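Local coordinates for protein annexin (Schistosoma mansoni, PDB 4MDU) that binds acidic phospholipid membranes in a calcium-dependent manner, aggregates liposomes when calcium is present and probably promotes membrane fusion, at residues Ser37-Met49 with Tyr78-Leu90. Numbering follows the deposited sequence.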
ATOM      1  N   SER B  37     -38.713   4.213  19.674  1.00 53.79           N
ATOM      2  CA  SER B  37     -39.334   5.514  19.873  1.00 48.44           C
ATOM      3  C   SER B  37     -38.296   6.629  19.734  1.00 47.96           C
ATOM      4  O   SER B  37     -37.501   6.886  20.642  1.00 52.86           O
ATOM      5  CB  SER B  37     -40.018   5.589  21.234  1.00 41.68           C
ATOM      6  OG  SER B  37     -40.592   6.863  21.442  1.00 41.89           O
ATOM      7  N   ALA B  38     -38.307   7.281  18.581  1.00 41.61           N
ATOM      8  CA  ALA B  38     -37.420   8.399  18.333  1.00 37.69           C
ATOM      9  C   ALA B  38     -37.559   9.432  19.440  1.00 34.75           C
ATOM     10  O   ALA B  38     -36.569   9.871  20.011  1.00 44.25           O
ATOM     11  CB  ALA B  38     -37.723   9.017  16.974  1.00 37.84           C
ATOM     12  N   SER B  39     -38.787   9.818  19.760  1.00 38.74           N
ATOM     13  CA  SER B  39     -38.987  10.848  20.773  1.00 44.48           C
ATOM     14  C   SER B  39     -38.514  10.395  22.143  1.00 53.46           C
ATOM     15  O   SER B  39     -37.889  11.170  22.867  1.00 58.08           O
ATOM     16  CB  SER B  39     -40.447  11.286  20.842  1.00 43.57           C
ATOM     17  OG  SER B  39     -41.298  10.163  20.839  1.00 51.91           O
ATOM     18  N   ALA B  40     -38.805   9.147  22.501  1.00 48.38           N
ATOM     19  CA  ALA B  40     -38.384   8.634  23.804  1.00 47.15           C
ATOM     20  C   ALA B  40     -36.862   8.654  23.931  1.00 49.44           C
ATOM     21  O   ALA B  40     -36.319   9.021  24.971  1.00 47.10           O
ATOM     22  CB  ALA B  40     -38.919   7.235  24.034  1.00 43.60           C
ATOM     23  N   ASP B  41     -36.173   8.261  22.866  1.00 53.73           N
ATOM     24  CA  ASP B  41     -34.715   8.305  22.870  1.00 48.58           C
ATOM     25  C   ASP B  41     -34.214   9.738  22.943  1.00 41.32           C
ATOM     26  O   ASP B  41     -33.280  10.043  23.688  1.00 37.15           O
ATOM     27  CB  ASP B  41     -34.156   7.599  21.638  1.00 44.12           C
ATOM     28  CG  ASP B  41     -34.163   6.101  21.792  1.00 42.81           C
ATOM     29  OD1 ASP B  41     -34.042   5.641  22.945  1.00 42.65           O
ATOM     30  OD2 ASP B  41     -34.287   5.394  20.776  1.00 39.89           O
ATOM     31  N   ALA B  42     -34.837  10.605  22.148  1.00 36.25           N
ATOM     32  CA  ALA B  42     -34.552  12.038  22.193  1.00 43.03           C
ATOM     33  C   ALA B  42     -34.636  12.560  23.625  1.00 44.05           C
ATOM     34  O   ALA B  42     -33.716  13.221  24.104  1.00 45.85           O
ATOM     35  CB  ALA B  42     -35.519  12.812  21.277  1.00 40.71           C
ATOM     36  N   GLU B  43     -35.748  12.264  24.298  1.00 48.20           N
ATOM     37  CA  GLU B  43     -35.950  12.703  25.676  1.00 55.05           C
ATOM     38  C   GLU B  43     -34.800  12.232  26.539  1.00 52.93           C
ATOM     39  O   GLU B  43     -34.192  13.021  27.256  1.00 48.70           O
ATOM     40  CB  GLU B  43     -37.263  12.164  26.253  1.00 65.39           C
ATOM     41  CG  GLU B  43     -38.499  12.985  25.911  1.00 83.80           C
ATOM     42  CD  GLU B  43     -39.703  12.619  26.773  1.00 98.58           C
ATOM     43  OE1 GLU B  43     -39.564  11.749  27.660  1.00100.68           O
ATOM     44  OE2 GLU B  43     -40.789  13.204  26.565  1.00105.44           O
ATOM     45  N   ARG B  44     -34.507  10.937  26.461  1.00 48.10           N
ATOM     46  CA  ARG B  44     -33.450  10.344  27.274  1.00 50.91           C
ATOM     47  C   ARG B  44     -32.089  10.985  27.022  1.00 40.53           C
ATOM     48  O   ARG B  44     -31.348  11.274  27.968  1.00 42.90           O
ATOM     49  CB  ARG B  44     -33.384   8.826  27.081  1.00 51.37           C
ATOM     50  CG  ARG B  44     -34.593   8.101  27.640  1.00 65.43           C
ATOM     51  CD  ARG B  44     -34.391   6.593  27.656  1.00 74.19           C
ATOM     52  NE  ARG B  44     -35.659   5.870  27.737  1.00 77.65           N
ATOM     53  CZ  ARG B  44     -36.282   5.336  26.690  1.00 78.38           C
ATOM     54  NH1 ARG B  44     -35.752   5.440  25.475  1.00 74.06           N
ATOM     55  NH2 ARG B  44     -37.433   4.695  26.856  1.00 79.87           N
ATOM     56  N   LEU B  45     -31.758  11.210  25.754  1.00 34.54           N
ATOM     57  CA  LEU B  45     -30.517  11.902  25.439  1.00 40.83           C
ATOM     58  C   LEU B  45     -30.549  13.276  26.082  1.00 46.01           C
ATOM     59  O   LEU B  45     -29.590  13.699  26.730  1.00 41.26           O
ATOM     60  CB  LEU B  45     -30.308  12.010  23.929  1.00 42.86           C
ATOM     61  CG  LEU B  45     -29.994  10.670  23.250  1.00 39.00           C
ATOM     62  CD1 LEU B  45     -30.061  10.767  21.724  1.00 38.36           C
ATOM     63  CD2 LEU B  45     -28.640  10.134  23.727  1.00 29.05           C
ATOM     64  N   HIS B  46     -31.673  13.962  25.926  1.00 47.00           N
ATOM     65  CA  HIS B  46     -31.803  15.305  26.472  1.00 56.44           C
ATOM     66  C   HIS B  46     -31.520  15.340  27.979  1.00 56.42           C
ATOM     67  O   HIS B  46     -30.731  16.161  28.454  1.00 58.70           O
ATOM     68  CB  HIS B  46     -33.191  15.858  26.173  1.00 64.35           C
ATOM     69  CG  HIS B  46     -33.305  17.330  26.394  1.00 72.28           C
ATOM     70  ND1 HIS B  46     -33.866  17.869  27.530  1.00 75.36           N
ATOM     71  CD2 HIS B  46     -32.922  18.377  25.627  1.00 80.58           C
ATOM     72  CE1 HIS B  46     -33.830  19.187  27.451  1.00 80.38           C
ATOM     73  NE2 HIS B  46     -33.261  19.521  26.306  1.00 83.67           N
ATOM     74  N   ARG B  47     -32.166  14.452  28.726  1.00 49.65           N
ATOM     75  CA  ARG B  47     -31.909  14.335  30.156  1.00 59.51           C
ATOM     76  C   ARG B  47     -30.416  14.164  30.408  1.00 59.58           C
ATOM     77  O   ARG B  47     -29.843  14.849  31.251  1.00 66.45           O
ATOM     78  CB  ARG B  47     -32.687  13.156  30.749  1.00 70.36           C
ATOM     79  CG  ARG B  47     -34.143  13.466  31.098  1.00 79.59           C
ATOM     80  CD  ARG B  47     -34.991  12.199  31.195  1.00 83.10           C
ATOM     81  NE  ARG B  47     -34.353  11.169  32.011  1.00 86.32           N
ATOM     82  CZ  ARG B  47     -34.554   9.864  31.854  1.00 89.22           C
ATOM     83  NH1 ARG B  47     -35.375   9.427  30.903  1.00 90.79           N
ATOM     84  NH2 ARG B  47     -33.930   8.996  32.641  1.00 87.56           N
ATOM     85  N   SER B  48     -29.785  13.273  29.651  1.00 48.94           N
ATOM     86  CA  SER B  48     -28.386  12.931  29.869  1.00 41.78           C
ATOM     87  C   SER B  48     -27.468  14.133  29.928  1.00 47.27           C
ATOM     88  O   SER B  48     -26.426  14.090  30.586  1.00 49.92           O
ATOM     89  CB  SER B  48     -27.897  11.962  28.801  1.00 46.03           C
ATOM     90  OG  SER B  48     -28.569  10.722  28.931  1.00 57.71           O
ATOM     91  N   MET B  49     -27.858  15.209  29.255  1.00 46.52           N
ATOM     92  CA  MET B  49     -26.982  16.367  29.135  1.00 56.24           C
ATOM     93  C   MET B  49     -27.256  17.512  30.127  1.00 64.20           C
ATOM     94  O   MET B  49     -26.330  18.232  30.514  1.00 64.15           O
ATOM     95  CB  MET B  49     -26.951  16.847  27.683  1.00 51.45           C
ATOM     96  CG  MET B  49     -26.426  15.768  26.746  1.00 51.11           C
ATOM     97  SD  MET B  49     -26.036  16.322  25.079  1.00 61.26           S
ATOM     98  CE  MET B  49     -27.589  16.023  24.239  1.00 33.21           C
ATOM     99  N   TYR B  78     -35.437  15.075  18.209  1.00 49.37           N
ATOM    100  CA  TYR B  78     -34.810  15.973  19.171  1.00 45.78           C
ATOM    101  C   TYR B  78     -34.849  17.426  18.693  1.00 49.96           C
ATOM    102  O   TYR B  78     -34.937  18.353  19.501  1.00 52.37           O
ATOM    103  CB  TYR B  78     -33.372  15.518  19.414  1.00 42.89           C
ATOM    104  CG  TYR B  78     -32.569  16.299  20.447  1.00 43.93           C
ATOM    105  CD1 TYR B  78     -31.893  17.462  20.092  1.00 44.69           C
ATOM    106  CD2 TYR B  78     -32.437  15.842  21.747  1.00 43.51           C
ATOM    107  CE1 TYR B  78     -31.136  18.163  21.006  1.00 43.37           C
ATOM    108  CE2 TYR B  78     -31.675  16.538  22.680  1.00 48.59           C
ATOM    109  CZ  TYR B  78     -31.028  17.702  22.299  1.00 49.80           C
ATOM    110  OH  TYR B  78     -30.268  18.413  23.202  1.00 48.50           O
ATOM    111  N   LYS B  79     -34.789  17.618  17.379  1.00 49.23           N
ATOM    112  CA  LYS B  79     -34.771  18.959  16.801  1.00 56.89           C
ATOM    113  C   LYS B  79     -36.130  19.629  16.991  1.00 56.47           C
ATOM    114  O   LYS B  79     -36.221  20.725  17.535  1.00 56.90           O
ATOM    115  CB  LYS B  79     -34.410  18.895  15.315  1.00 62.80           C
ATOM    116  CG  LYS B  79     -34.077  20.236  14.674  1.00 72.26           C
ATOM    117  CD  LYS B  79     -32.696  20.722  15.088  1.00 78.20           C
ATOM    118  CE  LYS B  79     -32.297  21.977  14.327  1.00 81.89           C
ATOM    119  N   SER B  80     -37.184  18.953  16.549  1.00 58.87           N
ATOM    120  CA  SER B  80     -38.540  19.457  16.701  1.00 67.22           C
ATOM    121  C   SER B  80     -38.902  19.629  18.172  1.00 70.68           C
ATOM    122  O   SER B  80     -39.653  20.536  18.537  1.00 73.43           O
ATOM    123  CB  SER B  80     -39.526  18.490  16.061  1.00 69.86           C
ATOM    124  OG  SER B  80     -39.622  17.314  16.838  1.00 73.06           O
ATOM    125  N   LEU B  81     -38.356  18.752  19.008  1.00 64.71           N
ATOM    126  CA  LEU B  81     -38.704  18.700  20.421  1.00 63.88           C
ATOM    127  C   LEU B  81     -38.031  19.771  21.271  1.00 66.65           C
ATOM    128  O   LEU B  81     -38.613  20.247  22.242  1.00 72.20           O
ATOM    129  CB  LEU B  81     -38.363  17.327  20.997  1.00 65.40           C
ATOM    130  CG  LEU B  81     -39.521  16.501  21.554  1.00 71.13           C
ATOM    131  CD1 LEU B  81     -40.619  16.345  20.501  1.00 74.02           C
ATOM    132  CD2 LEU B  81     -39.018  15.140  22.037  1.00 65.88           C
ATOM    133  N   TYR B  82     -36.807  20.148  20.925  1.00 59.26           N
ATOM    134  CA  TYR B  82     -36.065  21.055  21.790  1.00 63.18           C
ATOM    135  C   TYR B  82     -35.507  22.267  21.067  1.00 65.42           C
ATOM    136  O   TYR B  82     -34.654  22.970  21.604  1.00 71.83           O
ATOM    137  CB  TYR B  82     -34.936  20.305  22.494  1.00 68.09           C
ATOM    138  CG  TYR B  82     -35.414  19.120  23.302  1.00 69.83           C
ATOM    139  CD1 TYR B  82     -36.077  19.306  24.507  1.00 65.19           C
ATOM    140  CD2 TYR B  82     -35.207  17.816  22.861  1.00 67.66           C
ATOM    141  CE1 TYR B  82     -36.520  18.235  25.252  1.00 62.22           C
ATOM    142  CE2 TYR B  82     -35.649  16.734  23.604  1.00 63.88           C
ATOM    143  CZ  TYR B  82     -36.303  16.953  24.802  1.00 60.14           C
ATOM    144  OH  TYR B  82     -36.749  15.895  25.558  1.00 53.51           O
ATOM    145  N   LYS B  83     -35.990  22.514  19.857  1.00 65.30           N
ATOM    146  CA  LYS B  83     -35.479  23.620  19.060  1.00 70.81           C
ATOM    147  C   LYS B  83     -33.955  23.646  19.121  1.00 69.96           C
ATOM    148  O   LYS B  83     -33.327  24.676  18.880  1.00 74.14           O
ATOM    149  N   GLN B  84     -33.366  22.502  19.449  1.00 61.21           N
ATOM    150  CA  GLN B  84     -31.923  22.391  19.553  1.00 55.90           C
ATOM    151  C   GLN B  84     -31.416  21.264  18.657  1.00 54.70           C
ATOM    152  O   GLN B  84     -32.126  20.297  18.383  1.00 53.77           O
ATOM    153  CB  GLN B  84     -31.500  22.178  21.010  1.00 54.22           C
ATOM    154  N   ASP B  85     -30.177  21.407  18.207  1.00 51.76           N
ATOM    155  CA  ASP B  85     -29.558  20.463  17.286  1.00 50.28           C
ATOM    156  C   ASP B  85     -28.749  19.393  18.029  1.00 52.02           C
ATOM    157  O   ASP B  85     -27.761  19.717  18.677  1.00 53.19           O
ATOM    158  CB  ASP B  85     -28.635  21.233  16.355  1.00 51.23           C
ATOM    159  CG  ASP B  85     -28.318  20.472  15.105  1.00 64.63           C
ATOM    160  OD1 ASP B  85     -29.162  20.498  14.177  1.00 73.67           O
ATOM    161  OD2 ASP B  85     -27.230  19.856  15.054  1.00 63.42           O
ATOM    162  N   LEU B  86     -29.157  18.128  17.924  1.00 50.24           N
ATOM    163  CA  LEU B  86     -28.523  17.045  18.687  1.00 48.82           C
ATOM    164  C   LEU B  86     -27.022  17.047  18.489  1.00 46.59           C
ATOM    165  O   LEU B  86     -26.257  16.886  19.443  1.00 48.92           O
ATOM    166  CB  LEU B  86     -29.076  15.679  18.279  1.00 45.31           C
ATOM    167  CG  LEU B  86     -29.400  14.668  19.390  1.00 47.09           C
ATOM    168  CD1 LEU B  86     -29.442  13.258  18.821  1.00 40.93           C
ATOM    169  CD2 LEU B  86     -28.441  14.732  20.567  1.00 36.95           C
ATOM    170  N   LYS B  87     -26.607  17.219  17.239  1.00 47.00           N
ATOM    171  CA  LYS B  87     -25.193  17.212  16.889  1.00 51.45           C
ATOM    172  C   LYS B  87     -24.440  18.266  17.709  1.00 50.24           C
ATOM    173  O   LYS B  87     -23.460  17.952  18.393  1.00 42.56           O
ATOM    174  CB  LYS B  87     -25.041  17.456  15.388  1.00 51.71           C
ATOM    175  CG  LYS B  87     -23.620  17.461  14.824  1.00 54.40           C
ATOM    176  CD  LYS B  87     -23.682  17.791  13.311  1.00 54.28           C
ATOM    177  CE  LYS B  87     -22.323  17.706  12.622  1.00 54.16           C
ATOM    178  N   ASP B  88     -24.918  19.510  17.642  1.00 45.58           N
ATOM    179  CA  ASP B  88     -24.343  20.616  18.413  1.00 49.09           C
ATOM    180  C   ASP B  88     -24.298  20.328  19.908  1.00 47.23           C
ATOM    181  O   ASP B  88     -23.268  20.510  20.551  1.00 42.84           O
ATOM    182  CB  ASP B  88     -25.151  21.902  18.215  1.00 52.27           C
ATOM    183  CG  ASP B  88     -24.899  22.562  16.879  1.00 56.93           C
ATOM    184  OD1 ASP B  88     -23.868  22.262  16.230  1.00 59.65           O
ATOM    185  OD2 ASP B  88     -25.741  23.400  16.491  1.00 62.40           O
ATOM    186  N   ASP B  89     -25.432  19.901  20.456  1.00 43.90           N
ATOM    187  CA  ASP B  89     -25.537  19.674  21.888  1.00 42.59           C
ATOM    188  C   ASP B  89     -24.603  18.563  22.357  1.00 42.34           C
ATOM    189  O   ASP B  89     -24.049  18.630  23.456  1.00 40.20           O
ATOM    190  CB  ASP B  89     -26.984  19.386  22.291  1.00 47.01           C
ATOM    191  CG  ASP B  89     -27.826  20.641  22.336  1.00 51.77           C
ATOM    192  OD1 ASP B  89     -27.232  21.739  22.361  1.00 54.54           O
ATOM    193  OD2 ASP B  89     -29.072  20.533  22.350  1.00 53.86           O
ATOM    194  N   LEU B  90     -24.422  17.543  21.527  1.00 38.02           N
ATOM    195  CA  LEU B  90     -23.463  16.502  21.875  1.00 44.44           C
ATOM    196  C   LEU B  90     -22.048  17.051  21.796  1.00 43.37           C
ATOM    197  O   LEU B  90     -21.217  16.750  22.650  1.00 44.55           O
ATOM    198  CB  LEU B  90     -23.606  15.273  20.981  1.00 35.61           C
ATOM    199  CG  LEU B  90     -24.890  14.468  21.151  1.00 39.35           C
ATOM    200  CD1 LEU B  90     -24.937  13.367  20.112  1.00 43.62           C
ATOM    201  CD2 LEU B  90     -24.966  13.901  22.545  1.00 31.36           C
TER
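In the first annexin repeat, helix 38-48 packs against the C-terminal end of helix 68-82 and the start of helix 86-93, with His46, Tyr78 and Tyr82 forming an aromatic cluster. The His46 and Tyr82 rings stack face to face, centroids 3.6 Å apart and planes only 3° from parallel. CG of His46 is anti to the backbone N (chi1 -166°), which swings the imidazole over Tyr82. Leu81 CB lies against the opposite face of the Tyr82 ring. The Tyr82 hydroxyl runs on past His46 to the helix 38-48 backbone, where OH lies 3.3 Å from Glu43 CA. The Tyr78 ring is turned 53° from the imidazole, and its OH lies 3.6 Å from His46 CD2, at the imidazole edge. Where the helices come closest, Ala42 CB meets Tyr78 CB at 3.9 Å. Beside the cluster, Leu45 CD1 touches Leu86 CD1, and Ile62 and Ile106 extend this apolar layer. No hydrogen bond joins the two segments. Met49 and Asp93 belong to one calcium site, which holds no ion in this apo structure. Met49 SD packs 3.7 Å from Leu90 CD2. A bend at chi3 turns Met49 CE toward Tyr78 OH, 3.7 Å away. Tyr78 OH donates to Asp89 OD2 at 2.6 Å, meeting the carboxylate on its anti side.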